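Local coordinates for homoserine O-acetyltransferase (Bacillus anthracis str. 'Ames Ancestor', PDB 3I1I), which probably transfers an acetyl group from acetyl-CoA to the hydroxyl of homoserine, at residues A161-V166 against L288-A293; Q183-T188 against L319-R324; A231-F236 against C315-L320. One frame throughout, in Å; residues are numbered along the deposited sequence.

Interaction 1: residues A161-V166 against L288-A293; sequences AQQWAV and LLHDIA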
loop_
_atom_site.group_PDB
_atom_site.type_symbol
_atom_site.label_atom_id
_atom_site.label_comp_id
_atom_site.label_asym_id
_atom_site.label_seq_id
_atom_site.Cartn_x
_atom_site.Cartn_y
_atom_site.Cartn_z
ATOM N N ALA A 161 -0.329 15.612 -22.521
ATOM C CA ALA A 161 0.398 16.398 -23.524
ATOM C C ALA A 161 1.078 15.462 -24.509
ATOM O O ALA A 161 1.211 15.777 -25.695
ATOM C CB ALA A 161 1.409 17.316 -22.878
ATOM N N GLN A 162 1.537 14.313 -24.017
ATOM C CA GLN A 162 2.243 13.418 -24.905
ATOM C C GLN A 162 1.256 12.785 -25.874
ATOM O O GLN A 162 1.587 12.567 -27.021
ATOM C CB GLN A 162 3.009 12.348 -24.135
ATOM C CG GLN A 162 4.301 12.834 -23.536
ATOM C CD GLN A 162 4.869 11.822 -22.541
ATOM O OE1 GLN A 162 5.771 11.073 -22.874
ATOM N NE2 GLN A 162 4.314 11.789 -21.325
ATOM N N GLN A 163 0.054 12.501 -25.406
ATOM C CA GLN A 163 -0.981 11.929 -26.270
ATOM C C GLN A 163 -1.378 12.921 -27.386
ATOM O O GLN A 163 -1.525 12.540 -28.542
ATOM C CB GLN A 163 -2.177 11.487 -25.433
ATOM C CG GLN A 163 -1.905 10.265 -24.550
ATOM C CD GLN A 163 -1.790 8.976 -25.362
ATOM O OE1 GLN A 163 -1.571 9.006 -26.578
ATOM N NE2 GLN A 163 -1.946 7.831 -24.691
ATOM N N TRP A 164 -1.431 14.200 -27.065
ATOM C CA TRP A 164 -1.572 15.243 -28.090
ATOM C C TRP A 164 -0.476 15.209 -29.165
ATOM O O TRP A 164 -0.756 15.247 -30.368
ATOM C CB TRP A 164 -1.518 16.635 -27.451
ATOM C CG TRP A 164 -2.816 17.168 -27.069
ATOM C CD1 TRP A 164 -3.411 17.033 -25.878
ATOM C CD2 TRP A 164 -3.693 17.965 -27.880
ATOM N NE1 TRP A 164 -4.599 17.693 -25.876
ATOM C CE2 TRP A 164 -4.804 18.261 -27.105
ATOM C CE3 TRP A 164 -3.643 18.432 -29.185
ATOM C CZ2 TRP A 164 -5.859 19.026 -27.575
ATOM C CZ3 TRP A 164 -4.696 19.202 -29.653
ATOM C CH2 TRP A 164 -5.788 19.471 -28.866
ATOM N N ALA A 165 0.773 15.170 -28.714
ATOM C CA ALA A 165 1.906 15.166 -29.630
ATOM C C ALA A 165 1.889 13.927 -30.560
ATOM O O ALA A 165 2.176 14.021 -31.762
ATOM C CB ALA A 165 3.214 15.251 -28.859
ATOM N N VAL A 166 1.529 12.783 -30.010
ATOM C CA VAL A 166 1.441 11.557 -30.804
ATOM C C VAL A 166 0.223 11.601 -31.756
ATOM O O VAL A 166 0.362 11.382 -32.942
ATOM C CB VAL A 166 1.378 10.299 -29.890
ATOM C CG1 VAL A 166 1.000 9.062 -30.680
ATOM C CG2 VAL A 166 2.717 10.118 -29.186
ATOM N N LEU A 288 -2.117 3.916 -14.574
ATOM C CA LEU A 288 -1.528 2.590 -14.749
ATOM C C LEU A 288 -1.599 2.092 -16.216
ATOM O O LEU A 288 -0.705 1.383 -16.678
ATOM C CB LEU A 288 -2.210 1.638 -13.786
ATOM C CG LEU A 288 -2.321 0.137 -13.849
ATOM C CD1 LEU A 288 -3.152 -0.183 -12.602
ATOM C CD2 LEU A 288 -3.025 -0.347 -15.105
ATOM N N LEU A 289 -2.652 2.496 -16.924
ATOM C CA LEU A 289 -2.785 2.200 -18.343
ATOM C C LEU A 289 -1.942 3.095 -19.251
ATOM O O LEU A 289 -1.863 2.792 -20.444
ATOM C CB LEU A 289 -4.245 2.349 -18.782
ATOM C CG LEU A 289 -5.210 1.276 -18.290
ATOM C CD1 LEU A 289 -6.629 1.679 -18.643
ATOM C CD2 LEU A 289 -4.818 -0.114 -18.829
ATOM N N HIS A 290 -1.329 4.176 -18.732
ATOM C CA HIS A 290 -0.660 5.128 -19.596
ATOM C C HIS A 290 0.520 4.548 -20.393
ATOM O O HIS A 290 1.525 4.120 -19.836
ATOM C CB HIS A 290 -0.184 6.365 -18.835
ATOM C CG HIS A 290 0.664 7.279 -19.663
ATOM N ND1 HIS A 290 0.161 7.977 -20.738
ATOM C CD2 HIS A 290 1.990 7.564 -19.611
ATOM C CE1 HIS A 290 1.139 8.660 -21.316
ATOM N NE2 HIS A 290 2.260 8.435 -20.645
ATOM N N ASP A 291 0.411 4.653 -21.714
ATOM C CA ASP A 291 1.299 3.998 -22.671
ATOM C C ASP A 291 1.066 4.580 -24.049
ATOM O O ASP A 291 0.095 4.195 -24.732
ATOM C CB ASP A 291 0.943 2.521 -22.742
ATOM C CG ASP A 291 1.895 1.726 -23.620
ATOM O OD1 ASP A 291 2.880 2.329 -24.108
ATOM O OD2 ASP A 291 1.667 0.483 -23.790
ATOM N N ILE A 292 1.904 5.535 -24.450
ATOM C CA ILE A 292 1.752 6.143 -25.756
ATOM C C ILE A 292 1.941 5.086 -26.874
ATOM O O ILE A 292 1.354 5.218 -27.954
ATOM C CB ILE A 292 2.653 7.413 -25.972
ATOM C CG1 ILE A 292 4.128 7.046 -26.059
ATOM C CG2 ILE A 292 2.370 8.486 -24.909
ATOM C CD1 ILE A 292 5.010 8.169 -26.581
ATOM N N ALA A 293 2.696 4.010 -26.609
ATOM C CA ALA A 293 2.811 2.891 -27.582
ATOM C C ALA A 293 1.543 2.069 -27.719
ATOM O O ALA A 293 1.421 1.291 -28.647
ATOM C CB ALA A 293 3.999 1.956 -27.234
HETATM O O HOH W 1 -2.321 7.642 -21.799
HETATM O O HOH W 2 -2.510 5.034 -26.053
#

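Interaction 2: residues Q183-T188 against L319-R324; sequences QNPIIT and LLQPSR. With PO4 (phosphate ion), chain C.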
loop_
_atom_site.group_PDB
_atom_site.type_symbol
_atom_site.label_atom_id
_atom_site.label_comp_id
_atom_site.label_asym_id
_atom_site.label_seq_id
_atom_site.Cartn_x
_atom_site.Cartn_y
_atom_site.Cartn_z
ATOM N N GLN A 183 5.488 6.038 -20.924
ATOM C CA GLN A 183 4.818 4.819 -20.473
ATOM C C GLN A 183 4.931 4.786 -18.977
ATOM O O GLN A 183 6.016 4.992 -18.470
ATOM C CB GLN A 183 5.508 3.575 -21.055
ATOM C CG GLN A 183 5.487 3.510 -22.570
ATOM C CD GLN A 183 6.267 2.312 -23.133
ATOM O OE1 GLN A 183 7.469 2.194 -22.902
ATOM N NE2 GLN A 183 5.588 1.449 -23.906
ATOM N N ASN A 184 3.836 4.582 -18.253
ATOM C CA ASN A 184 3.928 4.661 -16.815
ATOM C C ASN A 184 4.840 3.517 -16.342
ATOM O O ASN A 184 4.621 2.364 -16.686
ATOM C CB ASN A 184 2.576 4.567 -16.135
ATOM C CG ASN A 184 2.627 5.087 -14.708
ATOM O OD1 ASN A 184 2.999 6.236 -14.514
ATOM N ND2 ASN A 184 2.252 4.265 -13.716
ATOM N N PRO A 185 5.892 3.844 -15.590
ATOM C CA PRO A 185 6.784 2.778 -15.154
ATOM C C PRO A 185 6.050 1.688 -14.412
ATOM O O PRO A 185 5.056 1.951 -13.738
ATOM C CB PRO A 185 7.760 3.484 -14.228
ATOM C CG PRO A 185 7.773 4.893 -14.737
ATOM C CD PRO A 185 6.330 5.165 -15.126
ATOM N N ILE A 186 6.532 0.470 -14.576
ATOM C CA ILE A 186 5.933 -0.697 -13.943
ATOM C C ILE A 186 5.915 -0.528 -12.414
ATOM O O ILE A 186 4.908 -0.803 -11.788
ATOM C CB ILE A 186 6.729 -1.991 -14.303
ATOM C CG1 ILE A 186 6.695 -2.233 -15.813
ATOM C CG2 ILE A 186 6.182 -3.215 -13.546
ATOM C CD1 ILE A 186 5.277 -2.346 -16.425
ATOM N N ILE A 187 7.021 -0.050 -11.839
ATOM C CA ILE A 187 7.122 0.133 -10.384
ATOM C C ILE A 187 6.039 1.043 -9.869
ATOM O O ILE A 187 5.376 0.719 -8.870
ATOM C CB ILE A 187 8.506 0.654 -9.942
ATOM C CG1 ILE A 187 8.665 0.589 -8.421
ATOM C CG2 ILE A 187 8.819 2.113 -10.463
ATOM C CD1 ILE A 187 10.236 0.814 -7.975
ATOM N N THR A 188 5.823 2.162 -10.553
ATOM C CA THR A 188 4.767 3.079 -10.176
ATOM C C THR A 188 3.363 2.508 -10.472
ATOM O O THR A 188 2.419 2.705 -9.723
ATOM C CB THR A 188 4.959 4.405 -10.922
ATOM O OG1 THR A 188 6.290 4.869 -10.711
ATOM C CG2 THR A 188 3.953 5.451 -10.484
ATOM N N LEU A 319 11.033 9.571 -7.832
ATOM C CA LEU A 319 10.812 8.158 -7.625
ATOM C C LEU A 319 9.604 7.619 -8.379
ATOM O O LEU A 319 9.458 6.373 -8.550
ATOM C CB LEU A 319 10.612 7.853 -6.155
ATOM C CG LEU A 319 11.757 8.150 -5.177
ATOM C CD1 LEU A 319 11.175 8.172 -3.738
ATOM C CD2 LEU A 319 12.930 7.161 -5.281
ATOM N N LEU A 320 8.694 8.505 -8.782
ATOM C CA LEU A 320 7.460 8.068 -9.473
ATOM C C LEU A 320 7.722 7.955 -10.946
ATOM O O LEU A 320 7.199 7.067 -11.597
ATOM C CB LEU A 320 6.294 9.036 -9.261
ATOM C CG LEU A 320 5.657 8.986 -7.883
ATOM C CD1 LEU A 320 4.853 10.282 -7.686
ATOM C CD2 LEU A 320 4.779 7.724 -7.718
ATOM N N GLN A 321 8.548 8.850 -11.464
ATOM C CA GLN A 321 8.808 8.928 -12.879
ATOM C C GLN A 321 10.316 8.991 -13.132
ATOM O O GLN A 321 10.888 10.076 -13.320
ATOM C CB GLN A 321 8.108 10.165 -13.462
ATOM C CG GLN A 321 6.549 10.103 -13.447
ATOM C CD GLN A 321 5.998 8.908 -14.200
ATOM O OE1 GLN A 321 6.667 8.313 -15.068
ATOM N NE2 GLN A 321 4.811 8.507 -13.834
ATOM N N PRO A 322 10.975 7.819 -13.132
ATOM C CA PRO A 322 12.417 7.775 -13.303
ATOM C C PRO A 322 12.849 8.437 -14.595
ATOM O O PRO A 322 12.273 8.208 -15.659
ATOM C CB PRO A 322 12.698 6.288 -13.338
ATOM C CG PRO A 322 11.607 5.689 -12.528
ATOM C CD PRO A 322 10.419 6.483 -12.884
ATOM N N SER A 323 13.857 9.263 -14.522
ATOM C CA SER A 323 14.179 10.078 -15.657
ATOM C C SER A 323 14.829 9.289 -16.809
ATOM O O SER A 323 14.863 9.757 -17.956
ATOM C CB SER A 323 15.083 11.218 -15.210
ATOM O OG SER A 323 16.353 10.715 -14.966
ATOM N N ARG A 324 15.351 8.091 -16.552
ATOM C CA ARG A 324 16.025 7.401 -17.662
ATOM C C ARG A 324 15.119 7.228 -18.906
ATOM O O ARG A 324 15.607 7.223 -20.012
ATOM C CB ARG A 324 16.613 6.052 -17.255
ATOM C CG ARG A 324 15.558 5.047 -16.931
ATOM C CD ARG A 324 16.160 3.784 -16.362
ATOM N NE ARG A 324 16.927 3.063 -17.357
ATOM C CZ ARG A 324 17.931 2.225 -17.102
ATOM N NH1 ARG A 324 18.328 1.962 -15.877
ATOM N NH2 ARG A 324 18.515 1.618 -18.097
HETATM P P PO4 C . 17.610 3.599 -12.501
HETATM O O1 PO4 C . 16.318 4.292 -12.872
HETATM O O2 PO4 C . 17.671 2.246 -13.168
HETATM O O3 PO4 C . 17.741 3.427 -11.002
HETATM O O4 PO4 C . 18.792 4.421 -12.958
HETATM O O HOH W 3 7.254 4.596 -8.291
#

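Interaction 3: residues A231-F236 against C315-L320; sequences AFDEHF and CKQDLL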
loop_
_atom_site.group_PDB
_atom_site.type_symbol
_atom_site.label_atom_id
_atom_site.label_comp_id
_atom_site.label_asym_id
_atom_site.label_seq_id
_atom_site.Cartn_x
_atom_site.Cartn_y
_atom_site.Cartn_z
ATOM N N ALA A 231 6.255 10.953 -3.592
ATOM C CA ALA A 231 6.182 12.259 -4.251
ATOM C C ALA A 231 7.447 13.083 -4.079
ATOM O O ALA A 231 7.656 13.994 -4.849
ATOM C CB ALA A 231 4.940 13.045 -3.797
ATOM N N PHE A 232 8.311 12.738 -3.126
ATOM C CA PHE A 232 9.509 13.558 -2.821
ATOM C C PHE A 232 10.758 12.651 -2.849
ATOM O O PHE A 232 10.627 11.453 -3.061
ATOM C CB PHE A 232 9.381 14.231 -1.455
ATOM C CG PHE A 232 8.181 15.162 -1.304
ATOM C CD1 PHE A 232 8.305 16.524 -1.521
ATOM C CD2 PHE A 232 6.953 14.672 -0.907
ATOM C CE1 PHE A 232 7.190 17.402 -1.389
ATOM C CE2 PHE A 232 5.826 15.517 -0.767
ATOM C CZ PHE A 232 5.946 16.895 -1.016
ATOM N N ASP A 233 11.947 13.205 -2.666
ATOM C CA ASP A 233 13.171 12.404 -2.451
ATOM C C ASP A 233 13.086 11.762 -1.081
ATOM O O ASP A 233 12.424 12.289 -0.195
ATOM C CB ASP A 233 14.397 13.317 -2.447
ATOM C CG ASP A 233 15.715 12.559 -2.336
ATOM O OD1 ASP A 233 16.203 12.014 -3.363
ATOM O OD2 ASP A 233 16.295 12.539 -1.222
ATOM N N GLU A 234 13.762 10.624 -0.887
ATOM C CA GLU A 234 13.718 9.969 0.409
ATOM C C GLU A 234 14.195 10.875 1.565
ATOM O O GLU A 234 13.648 10.851 2.672
ATOM C CB GLU A 234 14.489 8.651 0.385
ATOM C CG GLU A 234 15.979 8.746 0.211
ATOM C CD GLU A 234 16.717 9.043 1.497
ATOM O OE1 GLU A 234 17.938 9.250 1.389
ATOM O OE2 GLU A 234 16.094 9.082 2.589
ATOM N N HIS A 235 15.197 11.672 1.294
ATOM C CA HIS A 235 15.740 12.506 2.308
ATOM C C HIS A 235 14.775 13.614 2.750
ATOM O O HIS A 235 14.847 14.101 3.875
ATOM C CB HIS A 235 17.059 13.105 1.857
ATOM C CG HIS A 235 17.885 13.592 2.998
ATOM N ND1 HIS A 235 18.325 14.893 3.104
ATOM C CD2 HIS A 235 18.307 12.955 4.115
ATOM C CE1 HIS A 235 19.009 15.025 4.226
ATOM N NE2 HIS A 235 19.018 13.863 4.854
ATOM N N PHE A 236 13.863 13.996 1.871
ATOM C CA PHE A 236 12.828 14.924 2.255
ATOM C C PHE A 236 12.057 14.397 3.452
ATOM O O PHE A 236 11.798 15.167 4.366
ATOM C CB PHE A 236 11.863 15.217 1.108
ATOM C CG PHE A 236 10.705 16.096 1.499
ATOM C CD1 PHE A 236 10.816 17.467 1.450
ATOM C CD2 PHE A 236 9.514 15.529 1.940
ATOM C CE1 PHE A 236 9.734 18.295 1.809
ATOM C CE2 PHE A 236 8.438 16.323 2.311
ATOM C CZ PHE A 236 8.531 17.729 2.235
ATOM N N CYS A 315 12.920 15.213 -13.135
ATOM C CA CYS A 315 13.678 15.451 -11.966
ATOM C C CYS A 315 14.419 14.188 -11.624
ATOM O O CYS A 315 13.814 13.125 -11.430
ATOM C CB CYS A 315 12.760 15.812 -10.791
ATOM S SG CYS A 315 13.786 16.246 -9.324
ATOM N N LYS A 316 15.729 14.321 -11.493
ATOM C CA LYS A 316 16.618 13.210 -11.189
ATOM C C LYS A 316 16.280 12.414 -9.918
ATOM O O LYS A 316 16.570 11.225 -9.835
ATOM C CB LYS A 316 18.008 13.764 -11.039
ATOM C CG LYS A 316 19.086 12.718 -10.762
ATOM C CD LYS A 316 20.442 13.402 -10.862
ATOM C CE LYS A 316 21.504 12.469 -11.413
ATOM N NZ LYS A 316 21.915 11.575 -10.329
ATOM N N GLN A 317 15.680 13.080 -8.936
ATOM C CA GLN A 317 15.265 12.438 -7.708
ATOM C C GLN A 317 13.811 11.958 -7.728
ATOM O O GLN A 317 13.271 11.565 -6.691
ATOM C CB GLN A 317 15.456 13.413 -6.552
ATOM C CG GLN A 317 16.897 13.617 -6.147
ATOM C CD GLN A 317 17.687 14.501 -7.074
ATOM O OE1 GLN A 317 17.183 15.483 -7.662
ATOM N NE2 GLN A 317 18.938 14.154 -7.242
ATOM N N ASP A 318 13.165 11.999 -8.888
ATOM C CA ASP A 318 11.753 11.559 -8.991
ATOM C C ASP A 318 11.699 10.059 -8.882
ATOM O O ASP A 318 12.271 9.367 -9.742
ATOM C CB ASP A 318 11.187 11.969 -10.350
ATOM C CG ASP A 318 9.699 11.903 -10.415
ATOM O OD1 ASP A 318 9.045 11.063 -9.728
ATOM O OD2 ASP A 318 9.195 12.711 -11.203
ATOM N N LEU A 319 11.033 9.571 -7.832
ATOM C CA LEU A 319 10.812 8.158 -7.625
ATOM C C LEU A 319 9.604 7.619 -8.379
ATOM O O LEU A 319 9.458 6.373 -8.550
ATOM C CB LEU A 319 10.612 7.853 -6.155
ATOM C CG LEU A 319 11.757 8.150 -5.177
ATOM C CD1 LEU A 319 11.175 8.172 -3.738
ATOM C CD2 LEU A 319 12.930 7.161 -5.281
ATOM N N LEU A 320 8.694 8.505 -8.782
ATOM C CA LEU A 320 7.460 8.068 -9.473
ATOM C C LEU A 320 7.722 7.955 -10.946
ATOM O O LEU A 320 7.199 7.067 -11.597
ATOM C CB LEU A 320 6.294 9.036 -9.261
ATOM C CG LEU A 320 5.657 8.986 -7.883
ATOM C CD1 LEU A 320 4.853 10.282 -7.686
ATOM C CD2 LEU A 320 4.779 7.724 -7.718
HETATM O O HOH W 4 9.850 11.503 -5.761
HETATM O O HOH W 5 15.139 10.206 -5.194
#

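Interaction 1: residues A161-V166 against L288-A293
Helix 156-167 of the alpha/beta hydrolase fold, which starts at a probable nucleophile elbow, is met here by the chain leaving helix 277-289. I292 carries the contact: its CG2 lies 4.0 Å from Q162 CB, and its CD1 reaches V166 CG2, also at 4.0 Å. CG1 of I292 sits between the backbone N and the carbonyl carbon (chi1 69°), so the two branches spread over successive turns of the helix; L299 and L303 pack on the same side chain. No direct hydrogen bond joins the segments. Q162, extended beyond CG, crosses H290 at about a right angle, but the ends of both turn to other partners: Q162 NE2 donates to G158 O and N181 O, and H290 NE2 is bonded to N181 O. D291 points away from the helix, its OD2 paired with S245 of the second subunit. Q163 bends at chi2 (-72°), which brings its amide beside the loop and lets two waters bridge the gap. One water accepts a hydrogen bond from Q163 NE2 and lies within donating distance of D291 O; the other accepts from Q163 NE2 at 2.9 Å and lies in the ring plane of H290, 2.7 Å from ND1.

Interaction 2: residues Q183-T188 against L319-R324
Residues 183-185 run extended into helix 186-202, with P185 at its N-cap position, while 319-323 is an irregular loop leading from strand 309-313 into helix 324-335. The two approach most closely at T188 and L320, whose CA atoms are 5.7 Å apart. In this alpha/beta hydrolase fold the loop directly follows D318, the acid of a probable Ser-His-Asp triad, and L320 touches the triad's H351. T188 turns OG1 beside its own backbone N (chi1 -52°) and donates to L320 O; the oxygen is met on a lone pair, in the carbonyl plane. A water donates to both T188 OG1 and L319 O, so that hydroxyl is held by two bonds. The other branch of T188, CG2, lies 3.7 Å from L320 CD2, and the two side chains cross at about a right angle. At the opposite end of the contact, Q321 folds back at chi2 (-58°) and sends NE2 to N184 OD1 at 3.0 Å. The bond is fairly straight (156° at the hydrogen): N184 OD1 lies nearly in the plane of the Q321 amide, and the donor in that of the N184 carbonyl. The remaining amide atoms have partners too, N184 ND2 at S189 OG and Q321 OE1 at N181 ND2. P185 fills the middle, its CD against Q321 OE1 and its CG 3.6 Å from P322 CD. Beyond the contact, R324 NH1 donates to a phosphate ion, probably from the crystallisation liquor, at 2.8 Å from its O2.

Interaction 3: residues A231-F236 against C315-L320
D233 and Q317 meet closest: D233 OD1 lies 3.3 Å from Q317 CG, the aliphatic part of the glutamine, with the carboxylate and amide planes 64° apart. Q317 bends at chi2 (76°) and carries its amide away from D233, OE1 accepting from S347 N. A water lies within donating distance of both D233 OD1 and Q317 O and may bridge them. Alongside, L319 places CD1 3.4 Å from F232 O. That carbonyl also receives a weak hydrogen bond from another water, which accepts from L319 N. Further along, L320 CD1 reaches A231 CA at 4.2 Å. No direct hydrogen bond crosses between the segments, whose touching parts run in nearly opposing directions.

The loop 315-320 holds D318, the acid of a probable Ser-His-Asp triad of the alpha/beta hydrolase fold; D318 OD2 is hydrogen-bonded to H351 ND1. Its other oxygen, OD1, closes an Asx turn by accepting from L320 N at 2.7 Å on the anti lone pair, and also takes a hydrogen bond from Q321 N. Both bonds would favour the charged carboxylate. C315 to D318 forms a type I beta turn ending on D318, closed by D318 N to C315 O, which presents Q317 to D233.

On the other segment, D233 is the N-cap of helix 234-240: its CG is anti to the backbone N (chi1 -176°), and OD2 accepts from H235 N at 2.9 Å from above the carboxylate plane. F232 and F236 pack together, F236 CE2 lying 3.7 Å above the centre of the F232 ring.

Followed from the N terminus, 161-166 pairs with 288-293, 183-188 with 319-324 and 231-236 with 315-320. Interaction 1 therefore crosses both others, its loop closing before theirs do. Interactions 2 and 3 share L319 and L320; both loops end on this stretch, that of interaction 3 starting later, at 231-236. Interaction 1 ties helix 156-167 to the loop that follows helix 277-289, and touches interaction 2 through H290 O with N184 N and D291 OD1 with Q183 NE2. Interactions 2 and 3 join the loop after strand 309-313 to the starts of helices 186-202 and 234-240. All three contacts also reach the second subunit.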